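Local coordinates for protein tyrosinase (Aspergillus oryzae, PDB 6JU8) that probably oxidises L-tyrosine and L-dopa to L-dopaquinone with molecular oxygen at a dinuclear copper centre, a step of melanin biosynthesis, at residues A[98-103]-A[303-308]; A[296-301]-A[381-386]. The protein carries 1 engineered substitution. All blocks are in the same frame, centred on the assembly; numbering follows the deposited sequence. Where two conformers were deposited one is given.

Contact 1: residues A[98-103]-A[303-308]; sequences HNNYTF and STRYDD. With CU (copper (II) ion), chain C.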
loop_
_atom_site.group_PDB
_atom_site.type_symbol
_atom_site.label_atom_id
_atom_site.label_comp_id
_atom_site.label_asym_id
_atom_site.label_seq_id
_atom_site.Cartn_x
_atom_site.Cartn_y
_atom_site.Cartn_z
ATOM N N HIS A 98 14.827 26.335 3.669
ATOM C CA HIS A 98 13.452 26.588 3.254
ATOM C C HIS A 98 13.109 28.042 3.531
ATOM O O HIS A 98 13.627 28.627 4.498
ATOM C CB HIS A 98 12.480 25.628 3.971
ATOM C CG HIS A 98 12.783 24.202 3.613
ATOM N ND1 HIS A 98 13.295 23.319 4.543
ATOM C CD2 HIS A 98 12.684 23.502 2.457
ATOM C CE1 HIS A 98 13.455 22.142 3.978
ATOM N NE2 HIS A 98 13.122 22.211 2.699
ATOM N N ASN A 99 12.262 28.611 2.694
ATOM C CA ASN A 99 11.809 30.002 2.855
ATOM C C ASN A 99 12.999 30.952 2.833
ATOM O O ASN A 99 13.034 31.945 3.563
ATOM C CB ASN A 99 10.995 30.212 4.135
ATOM C CG ASN A 99 10.188 31.490 4.095
ATOM O OD1 ASN A 99 9.546 31.816 3.095
ATOM N ND2 ASN A 99 10.219 32.270 5.182
ATOM N N ASN A 100 13.978 30.669 1.975
ATOM C CA ASN A 100 14.991 31.664 1.620
ATOM C C ASN A 100 15.414 31.458 0.179
ATOM O O ASN A 100 15.186 30.386 -0.396
ATOM C CB ASN A 100 16.188 31.579 2.564
ATOM C CG ASN A 100 16.975 32.867 2.678
ATOM O OD1 ASN A 100 16.644 33.884 2.047
ATOM N ND2 ASN A 100 18.023 32.822 3.488
ATOM N N TYR A 101 16.081 32.457 -0.383
ATOM C CA TYR A 101 16.421 32.473 -1.806
ATOM C C TYR A 101 17.477 31.458 -2.198
ATOM O O TYR A 101 17.676 31.187 -3.380
ATOM C CB TYR A 101 16.851 33.892 -2.216
ATOM C CG TYR A 101 15.832 34.895 -1.723
ATOM C CD1 TYR A 101 14.561 34.915 -2.289
ATOM C CD2 TYR A 101 16.126 35.783 -0.692
ATOM C CE1 TYR A 101 13.612 35.824 -1.850
ATOM C CE2 TYR A 101 15.180 36.689 -0.252
ATOM C CZ TYR A 101 13.927 36.697 -0.824
ATOM O OH TYR A 101 12.940 37.567 -0.426
ATOM N N THR A 102 18.175 30.892 -1.216
ATOM C CA THR A 102 19.096 29.784 -1.443
ATOM C C THR A 102 18.389 28.436 -1.423
ATOM O O THR A 102 19.052 27.405 -1.530
ATOM C CB THR A 102 20.224 29.846 -0.384
ATOM O OG1 THR A 102 19.580 30.039 0.887
ATOM C CG2 THR A 102 21.202 30.992 -0.625
ATOM N N PHE A 103 17.067 28.404 -1.319
ATOM C CA PHE A 103 16.361 27.112 -1.402
ATOM C C PHE A 103 16.789 26.334 -2.629
ATOM O O PHE A 103 17.128 25.142 -2.513
ATOM C CB PHE A 103 14.845 27.373 -1.351
ATOM C CG PHE A 103 14.013 26.243 -1.905
ATOM C CD1 PHE A 103 13.783 25.105 -1.125
ATOM C CD2 PHE A 103 13.495 26.297 -3.202
ATOM C CE1 PHE A 103 13.061 24.033 -1.610
ATOM C CE2 PHE A 103 12.791 25.205 -3.702
ATOM C CZ PHE A 103 12.604 24.071 -2.920
ATOM N N SER A 303 11.701 31.507 -4.088
ATOM C CA SER A 303 11.350 31.278 -2.679
ATOM C C SER A 303 10.023 31.884 -2.290
ATOM O O SER A 303 9.639 32.963 -2.773
ATOM C CB SER A 303 12.452 31.864 -1.773
ATOM O OG SER A 303 12.207 31.615 -0.400
ATOM N N THR A 304 9.405 31.238 -1.292
ATOM C CA THR A 304 8.264 31.817 -0.582
ATOM C C THR A 304 8.645 33.066 0.188
ATOM O O THR A 304 7.759 33.836 0.603
ATOM C CB THR A 304 7.650 30.774 0.384
ATOM O OG1 THR A 304 8.687 30.211 1.185
ATOM C CG2 THR A 304 7.010 29.639 -0.410
ATOM N N ARG A 305 9.929 33.365 0.409
ATOM C CA ARG A 305 10.276 34.536 1.216
ATOM C C ARG A 305 9.961 35.847 0.517
ATOM O O ARG A 305 9.799 36.884 1.180
ATOM C CB ARG A 305 11.767 34.490 1.606
ATOM C CG ARG A 305 12.139 35.653 2.523
ATOM C CD ARG A 305 13.577 35.623 2.970
ATOM N NE ARG A 305 13.883 34.524 3.875
ATOM C CZ ARG A 305 14.870 34.535 4.759
ATOM N NH1 ARG A 305 15.051 33.452 5.519
ATOM N NH2 ARG A 305 15.659 35.605 4.903
ATOM N N TYR A 306 9.909 35.826 -0.824
ATOM C CA TYR A 306 9.856 37.115 -1.527
ATOM C C TYR A 306 8.609 37.891 -1.156
ATOM O O TYR A 306 8.689 39.080 -0.890
ATOM C CB TYR A 306 9.909 36.916 -3.042
ATOM C CG TYR A 306 10.245 38.180 -3.801
ATOM C CD1 TYR A 306 11.566 38.521 -4.054
ATOM C CD2 TYR A 306 9.241 39.030 -4.271
ATOM C CE1 TYR A 306 11.896 39.663 -4.752
ATOM C CE2 TYR A 306 9.563 40.176 -4.983
ATOM C CZ TYR A 306 10.885 40.487 -5.209
ATOM O OH TYR A 306 11.250 41.614 -5.910
ATOM N N ASP A 307 7.466 37.198 -1.136
ATOM C CA ASP A 307 6.242 37.908 -0.775
ATOM C C ASP A 307 5.495 37.068 0.249
ATOM O O ASP A 307 4.676 36.228 -0.149
ATOM C CB ASP A 307 5.384 38.187 -2.002
ATOM C CG ASP A 307 4.281 39.207 -1.807
ATOM O OD1 ASP A 307 3.913 39.531 -0.658
ATOM O OD2 ASP A 307 3.748 39.715 -2.821
ATOM N N ASP A 308 5.765 37.261 1.519
ATOM C CA ASP A 308 5.084 36.594 2.622
ATOM C C ASP A 308 3.584 36.407 2.399
ATOM O O ASP A 308 3.032 35.350 2.690
ATOM C CB ASP A 308 5.238 37.373 3.945
ATOM C CG ASP A 308 6.672 37.278 4.450
ATOM O OD1 ASP A 308 7.296 36.249 4.129
ATOM O OD2 ASP A 308 7.176 38.187 5.155
HETATM CU CU CU C . 14.392 20.727 1.666
HETATM O O HOH W 1 14.347 30.745 6.170
HETATM O O HOH W 2 9.198 35.012 5.254
HETATM O O HOH W 3 12.772 19.997 0.918
#

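Contact 2: residues A[296-301]-A[381-386]; sequences LNWGEF and RLTAIW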
loop_
_atom_site.group_PDB
_atom_site.type_symbol
_atom_site.label_atom_id
_atom_site.label_comp_id
_atom_site.label_asym_id
_atom_site.label_seq_id
_atom_site.Cartn_x
_atom_site.Cartn_y
_atom_site.Cartn_z
ATOM N N LEU A 296 10.257 38.143 -14.316
ATOM C CA LEU A 296 10.471 37.777 -12.928
ATOM C C LEU A 296 11.942 37.783 -12.538
ATOM O O LEU A 296 12.844 37.521 -13.353
ATOM C CB LEU A 296 9.925 36.362 -12.691
ATOM C CG LEU A 296 8.454 36.142 -13.036
ATOM C CD1 LEU A 296 8.009 34.774 -12.532
ATOM C CD2 LEU A 296 7.585 37.254 -12.479
ATOM N N ASN A 297 12.222 38.087 -11.277
ATOM C CA ASN A 297 13.598 38.073 -10.800
ATOM C C ASN A 297 13.852 36.797 -10.007
ATOM O O ASN A 297 12.946 35.982 -9.745
ATOM C CB ASN A 297 13.923 39.360 -10.033
ATOM C CG ASN A 297 13.145 39.551 -8.755
ATOM O OD1 ASN A 297 12.888 38.607 -8.016
ATOM N ND2 ASN A 297 12.792 40.805 -8.411
ATOM N N TRP A 298 15.118 36.576 -9.646
ATOM C CA TRP A 298 15.533 35.393 -8.918
ATOM C C TRP A 298 14.793 35.272 -7.592
ATOM O O TRP A 298 14.342 34.180 -7.199
ATOM C CB TRP A 298 17.059 35.379 -8.648
ATOM C CG TRP A 298 17.422 34.182 -7.799
ATOM C CD1 TRP A 298 17.669 34.193 -6.447
ATOM C CD2 TRP A 298 17.540 32.824 -8.221
ATOM N NE1 TRP A 298 17.945 32.917 -6.010
ATOM C CE2 TRP A 298 17.871 32.064 -7.084
ATOM C CE3 TRP A 298 17.402 32.182 -9.465
ATOM C CZ2 TRP A 298 18.067 30.682 -7.145
ATOM C CZ3 TRP A 298 17.593 30.811 -9.519
ATOM C CH2 TRP A 298 17.921 30.082 -8.374
ATOM N N GLY A 299 14.673 36.379 -6.864
ATOM C CA GLY A 299 14.028 36.344 -5.544
ATOM C C GLY A 299 12.608 35.811 -5.676
ATOM O O GLY A 299 12.146 34.968 -4.880
ATOM N N GLU A 300 11.860 36.341 -6.650
ATOM C CA GLU A 300 10.458 35.992 -6.828
ATOM C C GLU A 300 10.295 34.552 -7.299
ATOM O O GLU A 300 9.306 33.895 -6.957
ATOM C CB GLU A 300 9.786 36.885 -7.876
ATOM C CG GLU A 300 9.807 38.364 -7.608
ATOM C CD GLU A 300 9.226 39.089 -8.823
ATOM O OE1 GLU A 300 8.138 39.657 -8.664
ATOM O OE2 GLU A 300 9.858 39.125 -9.895
ATOM N N PHE A 301 11.216 34.085 -8.148
ATOM C CA PHE A 301 11.158 32.720 -8.686
ATOM C C PHE A 301 11.465 31.705 -7.587
ATOM O O PHE A 301 10.819 30.661 -7.491
ATOM C CB PHE A 301 12.183 32.584 -9.816
ATOM C CG PHE A 301 12.472 31.160 -10.195
ATOM C CD1 PHE A 301 11.580 30.448 -10.992
ATOM C CD2 PHE A 301 13.616 30.527 -9.728
ATOM C CE1 PHE A 301 11.786 29.111 -11.292
ATOM C CE2 PHE A 301 13.846 29.202 -10.059
ATOM C CZ PHE A 301 12.941 28.506 -10.836
ATOM N N ARG A 381 15.955 20.546 -12.040
ATOM C CA ARG A 381 15.710 20.687 -13.489
ATOM C C ARG A 381 14.892 21.938 -13.803
ATOM O O ARG A 381 15.206 22.686 -14.734
ATOM C CB ARG A 381 15.020 19.400 -13.966
ATOM C CG ARG A 381 14.616 19.458 -15.457
ATOM C CD ARG A 381 14.120 18.060 -15.873
ATOM N NE ARG A 381 13.433 18.096 -17.155
ATOM C CZ ARG A 381 12.142 18.417 -17.296
ATOM N NH1 ARG A 381 11.405 18.747 -16.231
ATOM N NH2 ARG A 381 11.583 18.436 -18.493
ATOM N N LEU A 382 13.826 22.168 -13.028
ATOM C CA LEU A 382 13.010 23.364 -13.237
ATOM C C LEU A 382 13.839 24.623 -13.005
ATOM O O LEU A 382 13.719 25.606 -13.735
ATOM C CB LEU A 382 11.806 23.361 -12.302
ATOM C CG LEU A 382 10.739 22.293 -12.615
ATOM C CD1 LEU A 382 9.666 22.317 -11.543
ATOM C CD2 LEU A 382 10.145 22.496 -14.005
ATOM N N THR A 383 14.714 24.584 -12.008
ATOM C CA THR A 383 15.636 25.700 -11.772
ATOM C C THR A 383 16.526 25.887 -12.996
ATOM O O THR A 383 16.733 27.037 -13.447
ATOM C CB THR A 383 16.463 25.485 -10.508
ATOM O OG1 THR A 383 15.571 25.368 -9.388
ATOM C CG2 THR A 383 17.343 26.701 -10.240
ATOM N N ALA A 384 17.117 24.811 -13.515
ATOM C CA ALA A 384 18.005 24.920 -14.678
ATOM C C ALA A 384 17.255 25.428 -15.883
ATOM O O ALA A 384 17.769 26.252 -16.655
ATOM C CB ALA A 384 18.610 23.534 -14.955
ATOM N N ILE A 385 16.019 24.959 -16.108
ATOM C CA ILE A 385 15.201 25.502 -17.215
ATOM C C ILE A 385 14.999 26.999 -17.066
ATOM O O ILE A 385 15.198 27.795 -18.002
ATOM C CB ILE A 385 13.826 24.807 -17.286
ATOM C CG1 ILE A 385 13.967 23.319 -17.621
ATOM C CG2 ILE A 385 12.920 25.529 -18.285
ATOM C CD1 ILE A 385 12.709 22.508 -17.386
ATOM N N TRP A 386 14.581 27.401 -15.853
ATOM C CA TRP A 386 14.264 28.817 -15.647
ATOM C C TRP A 386 15.530 29.639 -15.808
ATOM O O TRP A 386 15.486 30.720 -16.414
ATOM C CB TRP A 386 13.620 29.009 -14.264
ATOM C CG TRP A 386 13.116 30.399 -14.052
ATOM C CD1 TRP A 386 11.840 30.814 -14.353
ATOM C CD2 TRP A 386 13.807 31.549 -13.540
ATOM N NE1 TRP A 386 11.702 32.138 -14.040
ATOM C CE2 TRP A 386 12.896 32.621 -13.538
ATOM C CE3 TRP A 386 15.102 31.766 -13.066
ATOM C CZ2 TRP A 386 13.214 33.914 -13.098
ATOM C CZ3 TRP A 386 15.419 33.053 -12.624
ATOM C CH2 TRP A 386 14.504 34.102 -12.637
#

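Contact 1: residues A[98-103]-A[303-308]
Arg305 and Asn100 lie side by side and point the same way, the carboxamide stacked on the guanidinium with their planes only 7° apart. Asn100 OD1 sits over the centre of the guanidinium, 3.3 Å from Arg305 CZ; the same OD1 takes a weak hydrogen bond from Tyr101 N. The edge of the guanidinium is used differently: Arg305 NE donates to Asn99 O at 2.7 Å, close to the guanidinium plane, and NH1 adds a weak bond to that carbonyl. A bend at chi3 (-68°) turns NE out of the otherwise extended chain. Water 1 bridges Arg305 NH1 and His98 O.

Asn99 and Thr304 cross at about a right angle, and Thr304 OG1 donates to Asn99 OD1 at 2.6 Å; the amide's ND2 reaches Asp308 OD1 through water 2. Tyr101 also crosses Arg305 at about a right angle, with its ring 66° from the guanidinium plane and Tyr101 CE2 3.8 Å from Arg305 CD. Tyr101 OH lies 3.3 Å from Tyr306 CA. Ser303 OG accepts from Arg305 N in an ST turn and is also hydrogen-bonded to Glu329, while Ser303 CB packs 3.7 Å from Tyr101 CD1.

His98, at the start of 98-103, binds a copper ion through NE2 at 2.2 Å, alongside His71, His107 and water 3. The contact involves the residues directly after this copper ligand, within the tyrosinase central domain. It joins the loop just ahead of helix 103-129 to the loop following helix 298-302, with helix 328-340 alongside, where Glu329 also bonds the backbone N of both Asn99 and Thr304.

Contact 2: residues A[296-301]-A[381-386]
Chi1 sets CG anti to the backbone N in both Phe301 (165°) and Trp386 (-173°). The two side chains slide past each other in opposite directions, and their rings overlap as an offset stack. The Phe301 ring and the five-membered ring of Trp386 have centroids 3.8 Å apart and planes at 13°. Phe301 CE1 comes within 3.3 Å of Trp386 CG, and Phe301 CB makes a CH-pi contact over the indole's six-membered ring.

The far end of the indole runs up against the start of the short helix: Trp386 CZ2 lies 3.6 Å from Leu296 O, at the indole edge, and CZ3 meets Trp298 CE3 at 3.8 Å. Trp298 in turn presents its rim, through CH2, to Thr383 CG2 at 3.9 Å. A capping box fixes this helix start, Glu300 N donating to Asn297 OD1 while Asn297 N donates to Glu300 OE2.

This apolar interface joins short helix 298-302 and the residues just before it to helix 371-389, which also carries the copper ligand His376. Helix 283-292 adds Leu290 against Phe301, helix 328-340 adds Leu328, and Pro104 of helix 103-129 packs against Trp298 and Thr383.

How the contacts relate
Following the chain from the N terminus, segment 98-103 comes first and leads into helix 103-129. Contact 1 closes a loop of 199 residues when the chain returns at 303-308. Before that return, 296-301 has already passed, and its partner 381-386 arrives only later, so contact 2 closes a shorter loop of 79 residues and the two loops cross. The contacts also touch directly: Tyr306 OH probably hydrogen-bonds Asn297 ND2, and Trp298 NE1 probably bonds Tyr101 O. Together they tie the loop ahead of helix 103-129, helix 298-302 with the loop after it, and helix 371-389 within the central domain, on the same side of the chain's centre.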